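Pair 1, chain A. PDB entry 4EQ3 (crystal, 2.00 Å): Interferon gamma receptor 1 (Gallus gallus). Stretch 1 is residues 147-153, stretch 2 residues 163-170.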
# COMPACT_ATOMS: atom_id res chain seq x y z
N GLU A 147 8.83 11.06 -4.41
CA GLU A 147 8.08 11.84 -3.43
C GLU A 147 7.88 11.09 -2.10
O GLU A 147 7.07 11.48 -1.27
CB GLU A 147 6.72 12.25 -3.99
CG GLU A 147 6.79 13.12 -5.25
CD GLU A 147 7.27 14.54 -4.98
OE1 GLU A 147 7.30 14.95 -3.81
OE2 GLU A 147 7.62 15.24 -5.96
N LEU A 148 8.62 10.01 -1.92
CA LEU A 148 8.51 9.23 -0.69
C LEU A 148 9.33 9.85 0.43
O LEU A 148 10.51 10.14 0.25
CB LEU A 148 8.99 7.80 -0.92
CG LEU A 148 9.10 6.94 0.35
CD1 LEU A 148 7.74 6.73 1.03
CD2 LEU A 148 9.74 5.60 0.00
N SER A 149 8.72 10.04 1.59
CA SER A 149 9.47 10.43 2.78
C SER A 149 8.97 9.63 3.99
O SER A 149 7.90 9.02 3.95
CB SER A 149 9.34 11.93 3.04
OG SER A 149 8.00 12.31 3.32
N TYR A 150 9.75 9.62 5.06
CA TYR A 150 9.31 9.00 6.29
C TYR A 150 9.41 10.03 7.39
O TYR A 150 10.37 10.81 7.43
CB TYR A 150 10.16 7.77 6.62
CG TYR A 150 9.91 6.60 5.70
CD1 TYR A 150 10.70 6.40 4.58
CD2 TYR A 150 8.89 5.69 5.95
CE1 TYR A 150 10.48 5.33 3.72
CE2 TYR A 150 8.65 4.62 5.10
CZ TYR A 150 9.45 4.45 3.99
OH TYR A 150 9.23 3.39 3.14
N SER A 151 8.41 10.05 8.26
CA SER A 151 8.47 10.87 9.46
C SER A 151 8.79 9.92 10.60
O SER A 151 8.25 8.83 10.67
CB SER A 151 7.14 11.57 9.72
OG SER A 151 6.10 10.62 9.81
N VAL A 152 9.68 10.36 11.48
CA VAL A 152 10.14 9.53 12.58
C VAL A 152 9.94 10.26 13.90
O VAL A 152 10.35 11.40 14.04
CB VAL A 152 11.62 9.19 12.42
CG1 VAL A 152 12.09 8.29 13.55
CG2 VAL A 152 11.85 8.53 11.08
N ILE A 153 9.29 9.58 14.84
CA ILE A 153 9.03 10.16 16.15
C ILE A 153 9.91 9.55 17.24
O ILE A 153 9.87 8.35 17.50
CB ILE A 153 7.55 10.02 16.55
CG1 ILE A 153 6.67 10.78 15.55
CG2 ILE A 153 7.32 10.56 17.94
CD1 ILE A 153 5.19 10.74 15.88
N LYS A 163 10.82 14.57 20.10
CA LYS A 163 11.06 15.26 18.82
C LYS A 163 10.69 14.54 17.52
O LYS A 163 10.46 13.33 17.49
CB LYS A 163 12.55 15.08 19.13
CG LYS A 163 13.10 16.11 20.11
CD LYS A 163 14.61 16.06 20.21
CE LYS A 163 15.12 17.15 21.15
NZ LYS A 163 16.62 17.23 21.18
N ASN A 164 10.66 15.31 16.44
CA ASN A 164 10.22 14.81 15.16
C ASN A 164 11.27 14.99 14.07
O ASN A 164 11.93 16.02 13.99
CB ASN A 164 8.92 15.50 14.76
CG ASN A 164 7.81 15.30 15.77
OD1 ASN A 164 7.54 14.18 16.20
ND2 ASN A 164 7.17 16.40 16.18
N PHE A 165 11.42 13.98 13.23
CA PHE A 165 12.39 14.04 12.15
C PHE A 165 11.75 13.64 10.83
O PHE A 165 10.72 12.98 10.81
CB PHE A 165 13.58 13.14 12.47
CG PHE A 165 14.30 13.51 13.74
CD1 PHE A 165 15.36 14.40 13.71
CD2 PHE A 165 13.92 12.96 14.96
CE1 PHE A 165 16.03 14.74 14.88
CE2 PHE A 165 14.58 13.30 16.13
CZ PHE A 165 15.63 14.19 16.09
N THR A 166 12.37 14.05 9.73
CA THR A 166 11.91 13.63 8.42
C THR A 166 13.11 13.27 7.58
O THR A 166 14.09 13.99 7.56
CB THR A 166 11.11 14.74 7.69
OG1 THR A 166 10.02 15.17 8.51
CG2 THR A 166 10.57 14.21 6.37
N VAL A 167 13.03 12.13 6.91
CA VAL A 167 14.08 11.73 5.99
C VAL A 167 13.48 11.47 4.60
O VAL A 167 12.37 10.96 4.49
CB VAL A 167 14.85 10.50 6.50
CG1 VAL A 167 13.91 9.31 6.65
CG2 VAL A 167 16.02 10.17 5.57
N ALA A 168 14.21 11.85 3.56
CA ALA A 168 13.74 11.68 2.20
C ALA A 168 14.90 11.51 1.22
O ALA A 168 16.05 11.43 1.63
CB ALA A 168 12.85 12.85 1.80
N ASP A 169 14.58 11.46 -0.07
CA ASP A 169 15.58 11.26 -1.12
C ASP A 169 16.43 10.03 -0.84
O ASP A 169 17.62 10.00 -1.18
CB ASP A 169 16.50 12.48 -1.21
CG ASP A 169 15.73 13.77 -1.39
OD1 ASP A 169 14.82 13.82 -2.25
OD2 ASP A 169 16.04 14.74 -0.66
N CYS A 170 15.82 9.01 -0.24
CA CYS A 170 16.54 7.80 0.15
C CYS A 170 16.79 6.88 -1.04
O CYS A 170 15.87 6.57 -1.80
CB CYS A 170 15.76 7.06 1.24
SG CYS A 170 15.30 8.14 2.62
O HOH W 1 11.99 11.47 -1.52
O HOH W 2 12.82 8.50 -0.18

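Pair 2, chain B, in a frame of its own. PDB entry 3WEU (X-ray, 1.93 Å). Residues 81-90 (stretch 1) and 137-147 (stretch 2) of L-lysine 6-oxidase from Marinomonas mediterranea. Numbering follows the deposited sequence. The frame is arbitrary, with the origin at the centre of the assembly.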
# COMPACT_ATOMS: atom_id res chain seq x y z
N LYS B 81 -15.62 -49.01 33.26
CA LYS B 81 -14.31 -49.41 32.92
C LYS B 81 -13.61 -48.43 32.01
O LYS B 81 -12.41 -48.39 32.02
CB LYS B 81 -14.35 -50.86 32.36
CG LYS B 81 -14.39 -51.03 30.87
CD LYS B 81 -14.61 -52.52 30.49
CE LYS B 81 -13.39 -53.20 30.01
NZ LYS B 81 -13.67 -54.63 29.60
N ASN B 82 -14.31 -47.62 31.21
CA ASN B 82 -13.58 -46.57 30.48
C ASN B 82 -14.53 -45.46 30.14
O ASN B 82 -15.71 -45.69 30.13
CB ASN B 82 -12.99 -47.07 29.17
CG ASN B 82 -11.81 -46.21 28.71
OD1 ASN B 82 -11.28 -45.33 29.42
ND2 ASN B 82 -11.39 -46.47 27.51
N ILE B 83 -13.96 -44.31 29.80
CA ILE B 83 -14.71 -43.16 29.36
C ILE B 83 -13.82 -42.57 28.28
O ILE B 83 -12.73 -42.17 28.56
CB ILE B 83 -14.94 -42.14 30.50
CG1 ILE B 83 -15.81 -42.77 31.61
CG2 ILE B 83 -15.55 -40.87 29.91
CD1 ILE B 83 -16.00 -41.89 32.88
N GLU B 84 -14.33 -42.52 27.06
CA GLU B 84 -13.55 -42.08 25.93
C GLU B 84 -14.25 -40.90 25.32
O GLU B 84 -15.42 -40.98 24.98
CB GLU B 84 -13.41 -43.15 24.88
CG GLU B 84 -12.38 -42.75 23.85
CD GLU B 84 -12.01 -43.91 22.92
OE1 GLU B 84 -12.87 -44.79 22.68
OE2 GLU B 84 -10.86 -43.91 22.48
N TRP B 85 -13.50 -39.84 25.18
CA TRP B 85 -14.05 -38.62 24.66
C TRP B 85 -13.46 -38.45 23.30
O TRP B 85 -12.26 -38.60 23.14
CB TRP B 85 -13.56 -37.46 25.57
CG TRP B 85 -13.90 -37.55 27.01
CD1 TRP B 85 -13.14 -38.06 28.02
CD2 TRP B 85 -15.06 -37.03 27.61
NE1 TRP B 85 -13.77 -37.91 29.22
CE2 TRP B 85 -14.95 -37.24 29.00
CE3 TRP B 85 -16.18 -36.34 27.11
CZ2 TRP B 85 -15.94 -36.86 29.90
CZ3 TRP B 85 -17.12 -35.95 27.99
CH2 TRP B 85 -17.01 -36.20 29.38
N THR B 86 -14.28 -38.09 22.31
CA THR B 86 -13.83 -37.84 20.99
C THR B 86 -14.30 -36.46 20.61
O THR B 86 -15.49 -36.16 20.65
CB THR B 86 -14.39 -38.91 20.02
OG1 THR B 86 -13.82 -40.17 20.40
CG2 THR B 86 -14.00 -38.62 18.68
N VAL B 87 -13.35 -35.60 20.32
CA VAL B 87 -13.67 -34.22 19.99
C VAL B 87 -13.22 -33.90 18.61
O VAL B 87 -12.01 -34.10 18.23
CB VAL B 87 -12.99 -33.26 20.99
CG1 VAL B 87 -13.33 -31.82 20.60
CG2 VAL B 87 -13.41 -33.59 22.40
N HIS B 88 -14.16 -33.39 17.82
CA HIS B 88 -13.83 -33.01 16.48
C HIS B 88 -14.02 -31.50 16.24
O HIS B 88 -15.13 -31.03 16.03
CB HIS B 88 -14.65 -33.85 15.46
CG HIS B 88 -14.22 -33.67 14.03
ND1 HIS B 88 -14.80 -34.38 12.98
CD2 HIS B 88 -13.30 -32.87 13.46
CE1 HIS B 88 -14.24 -34.02 11.84
NE2 HIS B 88 -13.29 -33.14 12.11
N LEU B 89 -12.93 -30.75 16.25
CA LEU B 89 -12.95 -29.31 16.08
C LEU B 89 -12.54 -29.00 14.64
O LEU B 89 -11.73 -29.74 14.06
CB LEU B 89 -11.91 -28.68 17.01
CG LEU B 89 -12.06 -28.92 18.52
CD1 LEU B 89 -11.03 -28.07 19.31
CD2 LEU B 89 -13.46 -28.70 19.02
N ALA B 90 -13.07 -27.93 14.07
CA ALA B 90 -12.67 -27.45 12.74
C ALA B 90 -12.89 -25.95 12.62
O ALA B 90 -13.59 -25.33 13.44
CB ALA B 90 -13.44 -28.16 11.61
N ILE B 137 -9.94 -25.68 7.94
CA ILE B 137 -8.93 -26.28 8.77
C ILE B 137 -9.60 -27.38 9.52
O ILE B 137 -10.44 -27.14 10.42
CB ILE B 137 -8.25 -25.32 9.76
CG1 ILE B 137 -7.67 -24.10 9.07
CG2 ILE B 137 -7.11 -26.05 10.51
CD1 ILE B 137 -6.94 -23.13 10.00
N ASP B 138 -9.24 -28.63 9.17
CA ASP B 138 -9.82 -29.81 9.68
C ASP B 138 -8.76 -30.93 9.76
O ASP B 138 -8.24 -31.44 8.72
CB ASP B 138 -10.96 -30.23 8.76
CG ASP B 138 -11.63 -31.53 9.18
OD1 ASP B 138 -11.40 -32.03 10.31
OD2 ASP B 138 -12.46 -32.05 8.39
N LEU B 139 -8.42 -31.30 10.98
CA LEU B 139 -7.33 -32.23 11.25
C LEU B 139 -7.91 -33.50 11.75
O LEU B 139 -7.19 -34.38 12.20
CB LEU B 139 -6.38 -31.63 12.26
CG LEU B 139 -5.79 -30.27 11.90
CD1 LEU B 139 -4.78 -29.86 12.96
CD2 LEU B 139 -5.14 -30.20 10.51
N GLY B 140 -9.23 -33.63 11.63
CA GLY B 140 -9.94 -34.80 12.13
C GLY B 140 -10.15 -34.74 13.62
O GLY B 140 -9.62 -33.81 14.26
N PRO B 141 -10.89 -35.72 14.16
CA PRO B 141 -11.22 -35.99 15.50
C PRO B 141 -9.98 -36.51 16.19
O PRO B 141 -9.02 -36.94 15.52
CB PRO B 141 -12.33 -37.02 15.42
CG PRO B 141 -12.07 -37.77 14.16
CD PRO B 141 -11.52 -36.72 13.25
N ARG B 142 -9.91 -36.20 17.48
CA ARG B 142 -8.94 -36.84 18.35
C ARG B 142 -9.74 -37.42 19.46
O ARG B 142 -10.83 -36.91 19.77
CB ARG B 142 -7.91 -35.85 18.93
CG ARG B 142 -6.94 -35.17 17.99
CD ARG B 142 -6.03 -36.13 17.24
NE ARG B 142 -5.25 -35.46 16.24
CZ ARG B 142 -5.69 -35.13 15.02
NH1 ARG B 142 -6.92 -35.35 14.67
NH2 ARG B 142 -4.90 -34.49 14.19
N SER B 143 -9.20 -38.46 20.11
CA SER B 143 -9.80 -39.14 21.26
C SER B 143 -8.83 -39.18 22.44
O SER B 143 -7.59 -39.23 22.28
CB SER B 143 -10.13 -40.58 20.86
OG SER B 143 -11.21 -40.51 19.94
N VAL B 144 -9.38 -39.10 23.62
CA VAL B 144 -8.61 -39.22 24.82
C VAL B 144 -9.41 -40.05 25.80
O VAL B 144 -10.63 -40.01 25.82
CB VAL B 144 -8.29 -37.77 25.26
CG1 VAL B 144 -9.47 -37.08 25.94
CG2 VAL B 144 -7.10 -37.71 26.08
N SER B 145 -8.72 -40.81 26.63
CA SER B 145 -9.31 -41.56 27.72
C SER B 145 -8.28 -41.93 28.75
O SER B 145 -7.07 -41.93 28.50
CB SER B 145 -9.92 -42.83 27.22
OG SER B 145 -8.92 -43.65 26.61
N GLY B 146 -8.76 -42.23 29.91
CA GLY B 146 -7.85 -42.66 30.98
C GLY B 146 -7.39 -41.52 31.88
O GLY B 146 -7.89 -40.36 31.84
N VAL B 147 -6.38 -41.84 32.67
CA VAL B 147 -5.82 -40.95 33.67
C VAL B 147 -4.78 -40.05 33.08
O VAL B 147 -3.79 -40.51 32.51
CB VAL B 147 -5.22 -41.79 34.83
CG1 VAL B 147 -4.55 -40.91 35.82
CG2 VAL B 147 -6.34 -42.61 35.46
O HOH W 3 -11.37 -41.00 30.61
O HOH W 4 -8.85 -42.75 24.07
O HOH W 5 -10.41 -32.35 16.68
O HOH W 6 -9.38 -31.21 13.65

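Two antiparallel strand pairs with a common backbone. The 14 central residues superpose with an RMSD of 0.5 Å, and the strand directions differ by 159° in pair 1 and 157° in pair 2. In each, two hydrogen-bonded residue pairs hold the strands together. Tyr A150 and Val A167 bond reciprocally, with N of Tyr A150 to O of Val A167 and N of Val A167 to O of Tyr A150 both at 3.0 Å; the matching Trp B85 and Val B144 do the same, at 2.9 Å from Trp B85 N to Val B144 O and 3.0 Å from Val B144 N to Trp B85 O. Two residues along, Val A152 with Phe A165 matches Val B87 with Arg B142; Val A152 N lies 2.9 Å from Phe A165 O, as Val B87 N does from Arg B142 O. Between these rungs the strands draw closer, so that CA of Ser A151 is 4.5 Å from CA of Thr A166, and CA of Thr B86 4.2 Å from CA of Ser B143.

The face carrying the aromatic residues is most alike. Tyr A150 and Trp B85 share chi1 m and each sets its CB 4.1 Å from CG1 of the facing valine, Val A167 or Val B144. The next position diverges: Phe A165 lays its ring edge near Val A152 O, whereas Arg B142 turns its guanidinium back to its own stretch, with NH1 donating to Leu B139 O at 2.7 Å and to Pro B141 O at 2.8 Å.

On the other face, Thr B86 OG1 and Ser B143 OG share a 2.7 Å hydrogen bond; at the matching Ser A151 and Thr A166 no side-chain hydrogen bond crosses. Ser A149 and Ala A168 meet through their CB atoms at 3.8 Å, while at the same positions Glu B84 and Ser B145 are linked by water 4, 2.8 Å from Glu B84 OE2 and 2.7 Å from Ser B145 OG.

Ile A153 and His B88 occupy one CA position but differ in chemistry. Ile A153 offers an aliphatic chain beside Asn A164. His B88 instead takes Pro B141 over its ring, the proline CD 4.0 Å from the His B88 ring centroid, and donates from NE2 to Asp B138 OD1 at 2.8 Å.

Water also bridges corresponding backbone atoms: water 1 joins Leu A148 O (2.7 Å) to Asp A169 N (3.0 Å), and water 3 joins Ile B83 O (2.7 Å) to Gly B146 N (3.0 Å).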